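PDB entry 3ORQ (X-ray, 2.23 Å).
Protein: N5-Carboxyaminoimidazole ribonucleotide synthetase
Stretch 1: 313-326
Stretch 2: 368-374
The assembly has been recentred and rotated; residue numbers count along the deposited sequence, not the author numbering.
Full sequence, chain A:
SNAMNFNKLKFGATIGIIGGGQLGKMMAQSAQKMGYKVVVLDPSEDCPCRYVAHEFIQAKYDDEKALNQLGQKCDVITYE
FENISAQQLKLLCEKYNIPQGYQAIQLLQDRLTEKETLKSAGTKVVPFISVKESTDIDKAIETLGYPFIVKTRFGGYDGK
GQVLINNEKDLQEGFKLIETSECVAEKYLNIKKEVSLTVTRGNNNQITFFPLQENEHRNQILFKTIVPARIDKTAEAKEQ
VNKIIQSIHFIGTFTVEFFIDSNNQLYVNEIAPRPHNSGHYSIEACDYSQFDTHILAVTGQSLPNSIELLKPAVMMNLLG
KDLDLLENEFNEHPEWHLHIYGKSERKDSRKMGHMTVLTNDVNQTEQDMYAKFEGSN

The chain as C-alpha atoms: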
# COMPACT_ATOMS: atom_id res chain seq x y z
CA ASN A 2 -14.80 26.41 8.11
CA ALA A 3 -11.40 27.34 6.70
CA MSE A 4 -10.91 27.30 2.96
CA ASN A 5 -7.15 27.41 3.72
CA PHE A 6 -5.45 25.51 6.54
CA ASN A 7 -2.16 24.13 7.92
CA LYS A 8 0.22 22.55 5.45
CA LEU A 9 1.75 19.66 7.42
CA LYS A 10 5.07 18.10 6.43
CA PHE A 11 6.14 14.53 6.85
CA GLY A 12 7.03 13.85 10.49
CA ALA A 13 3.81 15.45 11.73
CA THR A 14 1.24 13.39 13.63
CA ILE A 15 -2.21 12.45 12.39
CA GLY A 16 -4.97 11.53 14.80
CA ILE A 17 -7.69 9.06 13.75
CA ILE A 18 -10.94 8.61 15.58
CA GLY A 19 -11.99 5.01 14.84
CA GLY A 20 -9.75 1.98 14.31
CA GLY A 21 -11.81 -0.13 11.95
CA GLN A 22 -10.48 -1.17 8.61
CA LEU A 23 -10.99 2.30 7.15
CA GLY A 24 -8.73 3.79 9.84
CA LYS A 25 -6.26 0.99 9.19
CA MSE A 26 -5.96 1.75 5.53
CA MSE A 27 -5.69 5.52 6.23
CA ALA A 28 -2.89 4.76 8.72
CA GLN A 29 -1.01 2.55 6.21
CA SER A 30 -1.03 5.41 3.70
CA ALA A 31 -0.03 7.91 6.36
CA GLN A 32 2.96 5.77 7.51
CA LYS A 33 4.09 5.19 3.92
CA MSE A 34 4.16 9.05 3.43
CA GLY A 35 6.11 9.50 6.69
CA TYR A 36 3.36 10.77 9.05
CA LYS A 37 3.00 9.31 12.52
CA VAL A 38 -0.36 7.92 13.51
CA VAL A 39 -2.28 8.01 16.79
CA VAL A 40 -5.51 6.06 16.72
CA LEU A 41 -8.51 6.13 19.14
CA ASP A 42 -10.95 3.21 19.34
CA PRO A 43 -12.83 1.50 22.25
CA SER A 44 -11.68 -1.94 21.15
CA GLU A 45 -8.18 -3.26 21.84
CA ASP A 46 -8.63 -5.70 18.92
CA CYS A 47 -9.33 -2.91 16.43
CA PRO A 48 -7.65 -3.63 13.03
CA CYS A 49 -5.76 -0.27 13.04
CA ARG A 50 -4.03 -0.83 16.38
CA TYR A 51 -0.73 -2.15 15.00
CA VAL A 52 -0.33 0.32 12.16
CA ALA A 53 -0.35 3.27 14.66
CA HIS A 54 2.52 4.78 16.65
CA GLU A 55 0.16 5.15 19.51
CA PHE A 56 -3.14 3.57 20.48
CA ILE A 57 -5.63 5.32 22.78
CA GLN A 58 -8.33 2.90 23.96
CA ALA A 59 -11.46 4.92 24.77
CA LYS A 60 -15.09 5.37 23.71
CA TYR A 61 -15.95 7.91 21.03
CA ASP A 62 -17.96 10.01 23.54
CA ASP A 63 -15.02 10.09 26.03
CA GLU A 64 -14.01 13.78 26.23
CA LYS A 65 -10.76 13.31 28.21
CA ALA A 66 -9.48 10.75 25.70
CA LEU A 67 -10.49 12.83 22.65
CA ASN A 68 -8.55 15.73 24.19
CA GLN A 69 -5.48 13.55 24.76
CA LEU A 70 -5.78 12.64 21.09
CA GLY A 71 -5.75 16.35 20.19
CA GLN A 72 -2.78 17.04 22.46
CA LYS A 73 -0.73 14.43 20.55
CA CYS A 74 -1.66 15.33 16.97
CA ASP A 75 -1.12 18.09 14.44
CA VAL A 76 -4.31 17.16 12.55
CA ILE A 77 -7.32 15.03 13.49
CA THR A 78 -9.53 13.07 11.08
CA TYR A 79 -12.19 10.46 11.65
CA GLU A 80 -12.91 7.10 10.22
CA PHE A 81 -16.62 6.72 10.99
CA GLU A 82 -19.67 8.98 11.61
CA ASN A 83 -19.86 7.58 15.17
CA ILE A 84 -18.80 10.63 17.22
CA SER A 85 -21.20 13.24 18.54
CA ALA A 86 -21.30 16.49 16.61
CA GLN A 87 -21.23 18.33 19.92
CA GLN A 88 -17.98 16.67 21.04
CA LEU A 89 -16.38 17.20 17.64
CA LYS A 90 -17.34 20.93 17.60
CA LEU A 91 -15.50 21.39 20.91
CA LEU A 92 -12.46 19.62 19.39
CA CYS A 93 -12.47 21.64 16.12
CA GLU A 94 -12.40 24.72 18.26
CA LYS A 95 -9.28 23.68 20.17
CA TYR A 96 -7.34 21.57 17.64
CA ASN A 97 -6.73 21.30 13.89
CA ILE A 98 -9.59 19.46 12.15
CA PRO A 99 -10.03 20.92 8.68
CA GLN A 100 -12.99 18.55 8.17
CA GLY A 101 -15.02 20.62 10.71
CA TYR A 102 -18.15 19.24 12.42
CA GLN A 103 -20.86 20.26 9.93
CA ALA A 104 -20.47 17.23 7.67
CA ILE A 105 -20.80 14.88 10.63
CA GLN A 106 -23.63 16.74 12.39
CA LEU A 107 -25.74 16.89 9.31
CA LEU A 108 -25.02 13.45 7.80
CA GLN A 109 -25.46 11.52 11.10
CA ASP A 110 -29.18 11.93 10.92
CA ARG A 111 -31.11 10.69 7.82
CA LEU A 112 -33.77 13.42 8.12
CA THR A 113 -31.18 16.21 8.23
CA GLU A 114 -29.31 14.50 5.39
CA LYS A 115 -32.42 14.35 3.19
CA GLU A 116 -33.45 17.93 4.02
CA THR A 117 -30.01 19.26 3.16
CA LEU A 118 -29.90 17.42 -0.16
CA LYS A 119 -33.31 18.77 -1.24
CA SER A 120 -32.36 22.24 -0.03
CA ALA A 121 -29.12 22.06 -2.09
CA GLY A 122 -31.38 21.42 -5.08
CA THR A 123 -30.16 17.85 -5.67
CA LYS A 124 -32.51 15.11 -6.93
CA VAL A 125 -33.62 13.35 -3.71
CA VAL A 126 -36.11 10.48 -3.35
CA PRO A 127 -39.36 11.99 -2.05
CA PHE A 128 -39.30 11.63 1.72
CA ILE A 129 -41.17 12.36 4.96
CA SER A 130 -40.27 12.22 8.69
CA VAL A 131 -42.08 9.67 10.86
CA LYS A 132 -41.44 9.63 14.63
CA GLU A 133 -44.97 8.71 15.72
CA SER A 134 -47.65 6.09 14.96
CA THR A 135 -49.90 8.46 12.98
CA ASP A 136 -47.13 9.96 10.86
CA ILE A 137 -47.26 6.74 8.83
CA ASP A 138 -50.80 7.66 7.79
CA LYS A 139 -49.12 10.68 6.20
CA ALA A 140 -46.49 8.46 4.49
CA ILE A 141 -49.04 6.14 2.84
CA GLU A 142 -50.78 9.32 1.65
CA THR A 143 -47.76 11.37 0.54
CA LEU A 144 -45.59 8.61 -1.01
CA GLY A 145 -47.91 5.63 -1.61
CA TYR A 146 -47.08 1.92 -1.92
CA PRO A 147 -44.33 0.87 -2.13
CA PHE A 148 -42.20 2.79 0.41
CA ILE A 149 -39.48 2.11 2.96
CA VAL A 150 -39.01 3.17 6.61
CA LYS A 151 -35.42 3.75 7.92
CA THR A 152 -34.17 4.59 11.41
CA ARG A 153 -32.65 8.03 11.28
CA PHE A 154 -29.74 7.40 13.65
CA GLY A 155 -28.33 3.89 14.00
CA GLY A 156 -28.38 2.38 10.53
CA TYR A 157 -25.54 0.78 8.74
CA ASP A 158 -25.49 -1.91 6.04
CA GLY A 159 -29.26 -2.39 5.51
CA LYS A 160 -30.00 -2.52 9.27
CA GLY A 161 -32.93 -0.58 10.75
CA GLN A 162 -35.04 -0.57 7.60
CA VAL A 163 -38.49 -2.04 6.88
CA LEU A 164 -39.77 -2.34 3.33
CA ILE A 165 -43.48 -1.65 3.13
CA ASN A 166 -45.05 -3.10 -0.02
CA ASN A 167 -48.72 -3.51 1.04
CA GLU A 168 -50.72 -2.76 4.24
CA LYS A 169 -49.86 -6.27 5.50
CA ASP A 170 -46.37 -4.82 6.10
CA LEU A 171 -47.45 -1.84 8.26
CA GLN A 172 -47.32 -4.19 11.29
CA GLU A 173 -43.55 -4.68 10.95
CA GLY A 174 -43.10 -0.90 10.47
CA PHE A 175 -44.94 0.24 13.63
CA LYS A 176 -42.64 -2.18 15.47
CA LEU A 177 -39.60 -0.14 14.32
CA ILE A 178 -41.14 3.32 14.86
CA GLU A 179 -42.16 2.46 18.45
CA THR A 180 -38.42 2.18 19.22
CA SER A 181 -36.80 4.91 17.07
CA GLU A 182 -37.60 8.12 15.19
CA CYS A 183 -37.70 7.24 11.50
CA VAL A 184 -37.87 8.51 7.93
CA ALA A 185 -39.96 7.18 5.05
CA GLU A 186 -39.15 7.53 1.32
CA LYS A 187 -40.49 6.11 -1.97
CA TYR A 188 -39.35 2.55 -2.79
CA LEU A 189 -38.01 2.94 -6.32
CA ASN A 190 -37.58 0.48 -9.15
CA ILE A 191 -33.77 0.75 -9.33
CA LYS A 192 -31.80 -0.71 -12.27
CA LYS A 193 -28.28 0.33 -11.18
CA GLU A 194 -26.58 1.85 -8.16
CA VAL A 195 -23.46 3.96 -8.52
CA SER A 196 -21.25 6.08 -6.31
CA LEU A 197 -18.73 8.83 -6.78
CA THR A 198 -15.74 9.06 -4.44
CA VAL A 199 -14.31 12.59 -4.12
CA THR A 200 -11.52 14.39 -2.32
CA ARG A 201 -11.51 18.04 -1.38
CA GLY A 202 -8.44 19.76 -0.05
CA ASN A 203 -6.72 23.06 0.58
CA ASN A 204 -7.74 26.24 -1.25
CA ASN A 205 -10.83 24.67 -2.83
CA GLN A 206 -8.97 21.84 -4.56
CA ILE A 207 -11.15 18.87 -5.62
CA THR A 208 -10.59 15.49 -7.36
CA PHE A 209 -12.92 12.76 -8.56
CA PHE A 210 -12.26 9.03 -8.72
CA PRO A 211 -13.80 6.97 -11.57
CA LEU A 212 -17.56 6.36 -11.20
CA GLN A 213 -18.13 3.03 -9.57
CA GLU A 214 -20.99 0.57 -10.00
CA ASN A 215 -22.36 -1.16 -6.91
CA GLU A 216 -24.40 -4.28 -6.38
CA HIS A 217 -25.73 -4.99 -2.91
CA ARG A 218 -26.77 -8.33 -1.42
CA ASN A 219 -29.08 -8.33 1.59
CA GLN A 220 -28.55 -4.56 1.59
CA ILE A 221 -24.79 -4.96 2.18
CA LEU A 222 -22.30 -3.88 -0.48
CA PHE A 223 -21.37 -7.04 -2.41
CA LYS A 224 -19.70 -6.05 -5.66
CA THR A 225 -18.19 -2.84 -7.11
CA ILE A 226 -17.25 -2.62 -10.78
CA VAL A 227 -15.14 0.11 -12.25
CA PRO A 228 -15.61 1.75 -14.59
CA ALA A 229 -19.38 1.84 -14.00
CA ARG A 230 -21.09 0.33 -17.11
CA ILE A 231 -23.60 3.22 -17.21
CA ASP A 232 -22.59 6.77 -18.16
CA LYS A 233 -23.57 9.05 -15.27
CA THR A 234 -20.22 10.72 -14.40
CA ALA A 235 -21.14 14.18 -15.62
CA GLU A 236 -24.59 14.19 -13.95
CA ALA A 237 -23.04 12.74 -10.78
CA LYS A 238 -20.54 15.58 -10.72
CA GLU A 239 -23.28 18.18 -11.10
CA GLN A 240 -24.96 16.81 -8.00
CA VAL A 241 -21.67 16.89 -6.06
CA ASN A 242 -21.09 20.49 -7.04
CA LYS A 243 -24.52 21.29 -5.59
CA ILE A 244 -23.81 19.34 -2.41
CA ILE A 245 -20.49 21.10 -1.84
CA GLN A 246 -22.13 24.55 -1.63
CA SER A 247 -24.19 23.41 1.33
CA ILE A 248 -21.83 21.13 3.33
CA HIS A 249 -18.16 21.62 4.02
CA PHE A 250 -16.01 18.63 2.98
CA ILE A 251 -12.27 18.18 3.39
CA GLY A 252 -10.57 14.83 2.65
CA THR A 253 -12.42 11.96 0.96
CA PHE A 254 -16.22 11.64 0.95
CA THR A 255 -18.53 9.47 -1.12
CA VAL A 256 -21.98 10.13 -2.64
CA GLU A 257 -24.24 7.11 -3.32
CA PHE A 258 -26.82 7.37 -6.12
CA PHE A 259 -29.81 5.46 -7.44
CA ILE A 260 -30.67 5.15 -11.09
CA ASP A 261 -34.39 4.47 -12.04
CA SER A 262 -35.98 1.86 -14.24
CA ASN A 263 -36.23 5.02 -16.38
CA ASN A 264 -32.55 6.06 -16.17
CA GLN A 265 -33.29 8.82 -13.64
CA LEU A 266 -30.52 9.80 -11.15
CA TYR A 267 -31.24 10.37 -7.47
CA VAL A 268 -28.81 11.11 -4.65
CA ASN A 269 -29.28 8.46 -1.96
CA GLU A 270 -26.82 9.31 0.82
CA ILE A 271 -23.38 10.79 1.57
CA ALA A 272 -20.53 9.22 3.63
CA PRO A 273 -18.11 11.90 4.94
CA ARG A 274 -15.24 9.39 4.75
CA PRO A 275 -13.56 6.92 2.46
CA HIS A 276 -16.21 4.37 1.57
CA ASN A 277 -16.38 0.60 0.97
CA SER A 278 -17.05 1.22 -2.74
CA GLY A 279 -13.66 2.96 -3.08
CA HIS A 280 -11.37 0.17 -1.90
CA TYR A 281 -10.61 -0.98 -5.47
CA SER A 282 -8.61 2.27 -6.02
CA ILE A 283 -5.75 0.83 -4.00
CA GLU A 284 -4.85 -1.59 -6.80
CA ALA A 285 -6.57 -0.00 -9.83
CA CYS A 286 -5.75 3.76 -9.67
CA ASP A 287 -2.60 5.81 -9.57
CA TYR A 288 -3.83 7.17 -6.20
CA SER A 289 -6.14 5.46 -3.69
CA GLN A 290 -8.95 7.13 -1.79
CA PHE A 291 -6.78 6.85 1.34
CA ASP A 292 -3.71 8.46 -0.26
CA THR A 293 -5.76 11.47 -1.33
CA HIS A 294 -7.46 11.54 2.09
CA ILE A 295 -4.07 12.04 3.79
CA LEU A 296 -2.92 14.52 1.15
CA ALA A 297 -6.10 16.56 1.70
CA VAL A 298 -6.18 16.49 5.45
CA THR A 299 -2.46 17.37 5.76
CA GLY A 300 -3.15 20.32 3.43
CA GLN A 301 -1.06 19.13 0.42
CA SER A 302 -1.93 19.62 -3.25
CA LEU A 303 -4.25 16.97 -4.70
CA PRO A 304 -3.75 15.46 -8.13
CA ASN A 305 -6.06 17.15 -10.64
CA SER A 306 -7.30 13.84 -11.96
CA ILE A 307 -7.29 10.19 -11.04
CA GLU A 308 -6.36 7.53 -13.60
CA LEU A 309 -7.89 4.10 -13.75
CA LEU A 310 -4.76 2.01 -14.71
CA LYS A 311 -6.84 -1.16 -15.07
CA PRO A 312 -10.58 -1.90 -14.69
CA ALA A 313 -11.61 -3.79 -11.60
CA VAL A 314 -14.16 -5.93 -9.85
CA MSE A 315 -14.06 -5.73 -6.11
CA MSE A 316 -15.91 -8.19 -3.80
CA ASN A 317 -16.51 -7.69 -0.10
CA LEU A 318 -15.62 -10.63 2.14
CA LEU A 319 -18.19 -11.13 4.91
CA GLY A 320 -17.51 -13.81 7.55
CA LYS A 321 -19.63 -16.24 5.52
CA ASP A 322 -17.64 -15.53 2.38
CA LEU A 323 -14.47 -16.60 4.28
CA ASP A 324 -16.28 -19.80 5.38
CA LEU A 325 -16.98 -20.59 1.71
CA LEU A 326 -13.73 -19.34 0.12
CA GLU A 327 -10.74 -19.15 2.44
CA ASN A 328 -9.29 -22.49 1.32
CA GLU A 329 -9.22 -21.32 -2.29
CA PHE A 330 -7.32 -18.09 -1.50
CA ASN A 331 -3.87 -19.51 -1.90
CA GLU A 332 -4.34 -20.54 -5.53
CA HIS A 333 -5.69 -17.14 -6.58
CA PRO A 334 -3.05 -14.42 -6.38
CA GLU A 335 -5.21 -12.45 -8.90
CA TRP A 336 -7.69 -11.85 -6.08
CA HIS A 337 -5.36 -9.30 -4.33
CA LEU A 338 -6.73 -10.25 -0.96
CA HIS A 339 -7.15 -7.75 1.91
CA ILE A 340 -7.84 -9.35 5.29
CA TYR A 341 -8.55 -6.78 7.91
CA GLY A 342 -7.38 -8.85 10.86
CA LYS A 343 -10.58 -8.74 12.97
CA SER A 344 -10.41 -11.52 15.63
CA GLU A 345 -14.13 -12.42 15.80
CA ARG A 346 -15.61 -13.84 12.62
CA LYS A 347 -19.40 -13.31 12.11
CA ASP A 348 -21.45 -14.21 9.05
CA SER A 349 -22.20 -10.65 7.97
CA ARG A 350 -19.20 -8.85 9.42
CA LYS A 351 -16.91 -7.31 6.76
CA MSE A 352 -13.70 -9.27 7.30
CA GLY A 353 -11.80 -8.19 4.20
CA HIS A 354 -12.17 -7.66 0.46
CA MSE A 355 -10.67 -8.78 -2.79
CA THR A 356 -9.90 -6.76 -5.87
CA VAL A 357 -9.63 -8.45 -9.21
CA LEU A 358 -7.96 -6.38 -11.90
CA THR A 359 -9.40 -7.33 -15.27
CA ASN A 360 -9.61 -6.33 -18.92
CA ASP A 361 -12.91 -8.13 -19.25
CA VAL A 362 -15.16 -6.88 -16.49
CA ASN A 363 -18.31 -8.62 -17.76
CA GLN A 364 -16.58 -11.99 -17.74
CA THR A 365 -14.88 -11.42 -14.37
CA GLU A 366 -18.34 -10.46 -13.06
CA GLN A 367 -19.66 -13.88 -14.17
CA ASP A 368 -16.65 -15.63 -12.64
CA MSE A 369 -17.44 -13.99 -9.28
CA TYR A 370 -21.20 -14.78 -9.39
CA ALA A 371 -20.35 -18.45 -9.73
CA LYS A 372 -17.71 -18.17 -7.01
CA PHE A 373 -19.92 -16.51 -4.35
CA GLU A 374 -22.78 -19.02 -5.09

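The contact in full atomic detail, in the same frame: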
# COMPACT_ATOMS: atom_id res chain seq x y z
N ALA A 313 -11.66 -3.02 -12.82
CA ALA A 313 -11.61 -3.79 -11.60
C ALA A 313 -12.97 -4.25 -11.10
O ALA A 313 -13.98 -3.61 -11.33
CB ALA A 313 -10.86 -3.01 -10.49
N VAL A 314 -12.96 -5.37 -10.40
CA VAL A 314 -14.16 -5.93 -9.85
C VAL A 314 -13.80 -6.24 -8.41
O VAL A 314 -12.91 -7.07 -8.14
CB VAL A 314 -14.53 -7.25 -10.56
CG1 VAL A 314 -15.74 -7.87 -9.90
CG2 VAL A 314 -14.84 -6.99 -12.00
N MSE A 315 -14.44 -5.54 -7.49
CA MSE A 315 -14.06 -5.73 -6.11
C MSE A 315 -15.21 -6.43 -5.38
O MSE A 315 -16.37 -6.04 -5.56
CB MSE A 315 -13.80 -4.38 -5.48
CG MSE A 315 -13.45 -4.51 -3.99
SE MSE A 315 -14.11 -3.01 -2.98
CE MSE A 315 -14.90 -4.06 -1.61
N MSE A 316 -14.89 -7.44 -4.57
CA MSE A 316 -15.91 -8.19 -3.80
C MSE A 316 -15.64 -7.97 -2.33
O MSE A 316 -14.49 -8.06 -1.90
CB MSE A 316 -15.83 -9.70 -4.08
CG MSE A 316 -15.82 -10.10 -5.54
SE MSE A 316 -17.46 -9.61 -6.45
CE MSE A 316 -18.71 -10.76 -5.51
N ASN A 317 -16.67 -7.68 -1.55
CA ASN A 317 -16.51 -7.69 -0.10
C ASN A 317 -16.31 -9.11 0.37
O ASN A 317 -16.72 -10.06 -0.30
CB ASN A 317 -17.74 -7.11 0.58
CG ASN A 317 -17.52 -5.69 1.03
OD1 ASN A 317 -16.38 -5.18 1.04
ND2 ASN A 317 -18.61 -5.01 1.40
N LEU A 318 -15.65 -9.29 1.51
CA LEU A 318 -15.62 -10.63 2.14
C LEU A 318 -16.24 -10.59 3.53
O LEU A 318 -15.59 -10.26 4.51
CB LEU A 318 -14.21 -11.24 2.16
CG LEU A 318 -13.56 -11.62 0.81
CD1 LEU A 318 -12.01 -11.70 0.88
CD2 LEU A 318 -14.15 -12.95 0.28
N LEU A 319 -17.53 -10.90 3.60
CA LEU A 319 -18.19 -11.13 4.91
C LEU A 319 -17.66 -12.40 5.56
O LEU A 319 -17.05 -13.21 4.89
CB LEU A 319 -19.70 -11.24 4.73
CG LEU A 319 -20.30 -10.07 3.98
CD1 LEU A 319 -21.85 -10.26 3.73
CD2 LEU A 319 -19.95 -8.78 4.74
N GLY A 320 -17.91 -12.58 6.86
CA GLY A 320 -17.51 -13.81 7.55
C GLY A 320 -17.91 -15.08 6.79
O GLY A 320 -17.13 -16.04 6.70
N LYS A 321 -19.10 -15.07 6.20
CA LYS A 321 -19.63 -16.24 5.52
C LYS A 321 -18.91 -16.47 4.20
O LYS A 321 -18.81 -17.61 3.73
CB LYS A 321 -21.15 -16.13 5.29
CG LYS A 321 -21.55 -15.05 4.27
CD LYS A 321 -23.07 -14.99 4.14
CE LYS A 321 -23.52 -13.81 3.30
NZ LYS A 321 -24.89 -13.99 2.75
N ASP A 322 -18.42 -15.39 3.59
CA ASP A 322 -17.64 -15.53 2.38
C ASP A 322 -16.30 -16.23 2.68
O ASP A 322 -15.87 -17.10 1.91
CB ASP A 322 -17.44 -14.18 1.71
CG ASP A 322 -18.75 -13.49 1.41
OD1 ASP A 322 -19.65 -14.19 0.90
OD2 ASP A 322 -18.90 -12.26 1.67
N LEU A 323 -15.67 -15.88 3.81
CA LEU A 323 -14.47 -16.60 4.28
C LEU A 323 -14.77 -18.07 4.51
O LEU A 323 -13.96 -18.92 4.13
CB LEU A 323 -13.88 -15.98 5.56
CG LEU A 323 -13.41 -14.52 5.49
CD1 LEU A 323 -12.65 -14.19 6.74
CD2 LEU A 323 -12.58 -14.18 4.22
N ASP A 324 -15.91 -18.38 5.13
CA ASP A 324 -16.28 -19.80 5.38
C ASP A 324 -16.23 -20.60 4.09
O ASP A 324 -15.54 -21.63 4.01
CB ASP A 324 -17.64 -19.93 6.06
CG ASP A 324 -17.64 -19.40 7.47
OD1 ASP A 324 -16.56 -19.38 8.10
OD2 ASP A 324 -18.71 -18.96 7.96
N LEU A 325 -16.97 -20.09 3.08
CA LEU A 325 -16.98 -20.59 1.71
C LEU A 325 -15.61 -20.61 0.99
O LEU A 325 -15.27 -21.61 0.33
CB LEU A 325 -17.95 -19.74 0.88
CG LEU A 325 -18.26 -20.15 -0.58
CD1 LEU A 325 -18.92 -21.56 -0.60
CD2 LEU A 325 -19.18 -19.14 -1.31
N LEU A 326 -14.82 -19.53 1.10
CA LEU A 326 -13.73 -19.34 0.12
C LEU A 326 -12.30 -19.45 0.61
O LEU A 326 -11.37 -19.60 -0.20
CB LEU A 326 -13.93 -18.03 -0.67
CG LEU A 326 -15.21 -17.94 -1.51
CD1 LEU A 326 -15.52 -16.49 -1.94
CD2 LEU A 326 -15.08 -18.83 -2.74
N ASP A 368 -17.57 -14.81 -13.43
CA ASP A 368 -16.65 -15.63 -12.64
C ASP A 368 -16.96 -15.53 -11.15
O ASP A 368 -17.02 -16.55 -10.47
CB ASP A 368 -15.19 -15.23 -12.88
CG ASP A 368 -14.72 -15.51 -14.30
OD1 ASP A 368 -15.48 -16.14 -15.07
OD2 ASP A 368 -13.56 -15.10 -14.64
N MSE A 369 -17.15 -14.30 -10.68
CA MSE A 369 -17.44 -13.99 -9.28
C MSE A 369 -18.85 -14.44 -8.86
O MSE A 369 -19.06 -14.88 -7.72
CB MSE A 369 -17.27 -12.48 -9.00
CG MSE A 369 -15.84 -11.89 -9.16
SE MSE A 369 -14.62 -12.91 -8.05
CE MSE A 369 -13.76 -14.02 -9.38
N TYR A 370 -19.84 -14.31 -9.74
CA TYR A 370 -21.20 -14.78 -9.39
C TYR A 370 -21.17 -16.26 -9.07
O TYR A 370 -21.71 -16.70 -8.05
CB TYR A 370 -22.16 -14.54 -10.53
CG TYR A 370 -22.76 -13.16 -10.59
CD1 TYR A 370 -23.16 -12.51 -9.42
CD2 TYR A 370 -22.95 -12.52 -11.81
CE1 TYR A 370 -23.72 -11.24 -9.47
CE2 TYR A 370 -23.51 -11.25 -11.88
CZ TYR A 370 -23.90 -10.62 -10.70
OH TYR A 370 -24.46 -9.37 -10.76
N ALA A 371 -20.50 -17.03 -9.92
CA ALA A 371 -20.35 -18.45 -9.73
C ALA A 371 -19.54 -18.74 -8.46
O ALA A 371 -19.81 -19.70 -7.75
CB ALA A 371 -19.68 -19.07 -10.95
N LYS A 372 -18.55 -17.91 -8.17
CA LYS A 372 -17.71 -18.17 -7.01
C LYS A 372 -18.42 -17.92 -5.67
O LYS A 372 -18.25 -18.69 -4.74
CB LYS A 372 -16.38 -17.41 -7.10
CG LYS A 372 -15.23 -18.20 -6.57
CD LYS A 372 -14.64 -19.14 -7.61
CE LYS A 372 -13.92 -20.29 -6.90
NZ LYS A 372 -13.22 -21.27 -7.79
N PHE A 373 -19.23 -16.87 -5.60
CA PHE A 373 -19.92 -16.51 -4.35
C PHE A 373 -21.26 -17.22 -4.16
O PHE A 373 -21.97 -16.92 -3.21
CB PHE A 373 -20.07 -14.99 -4.19
CG PHE A 373 -18.78 -14.29 -3.77
CD1 PHE A 373 -17.69 -14.21 -4.65
CD2 PHE A 373 -18.65 -13.72 -2.51
CE1 PHE A 373 -16.50 -13.57 -4.26
CE2 PHE A 373 -17.43 -13.08 -2.13
CZ PHE A 373 -16.37 -13.02 -3.01
N GLU A 374 -21.56 -18.15 -5.07
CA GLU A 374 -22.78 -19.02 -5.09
C GLU A 374 -23.83 -18.39 -5.97
O GLU A 374 -24.37 -19.05 -6.85
CB GLU A 374 -23.38 -19.34 -3.70
CG GLU A 374 -22.52 -20.28 -2.84
CD GLU A 374 -22.95 -20.32 -1.35
OE1 GLU A 374 -22.93 -21.42 -0.75
OE2 GLU A 374 -23.30 -19.25 -0.78
O HOH W 1 -21.32 -16.52 0.17

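Residues 313-319 form a strand that runs directly into a helix beginning at Gly320, and residues 368-372, part of a helix that begins earlier in the chain, pack with the residues that follow them against both. The CA atoms of Met316 and Met369 lie 8.1 Å apart, those of Asp322 and Phe373 7.2 Å, spacings too wide for backbone hydrogen bonding, so side chains fill the gap. No direct hydrogen bond crosses the contact, which is chiefly apolar.

Its centre is Phe373. The flat ring is clamped between two methyl groups: CE of Met316, a selenomethionine, and CD1 of Leu326 each lie 3.8 Å from the ring centroid of Phe373, over opposite faces, in CH-pi contacts. Flexible, unbranched Met316 can also touch the helix, its SE lying 3.8 Å from CB of Met369, while Val314 CG1 meets Met369 CG at 4.1 Å. Farther along, at the exposed margin, apolar Leu325 covers backbone and aliphatic carbon, its CD2 3.6 Å from Lys372 O and 3.8 Å from Glu374 CG.

Polar chemistry is concentrated at Asp322. Asp322 OD2 accepts a hydrogen bond from Leu319 N (2.7 Å), tying the side chain back to the N-cap position. Asp322 OD1 sits at the Phe373 ring edge, 3.6 Å from Phe373 CD2, where the ring hydrogens are slightly positive. A water donates to Asp322 OD1 (3.0 Å) and weakly to Phe373 O (3.5 Å), bridging the stretches.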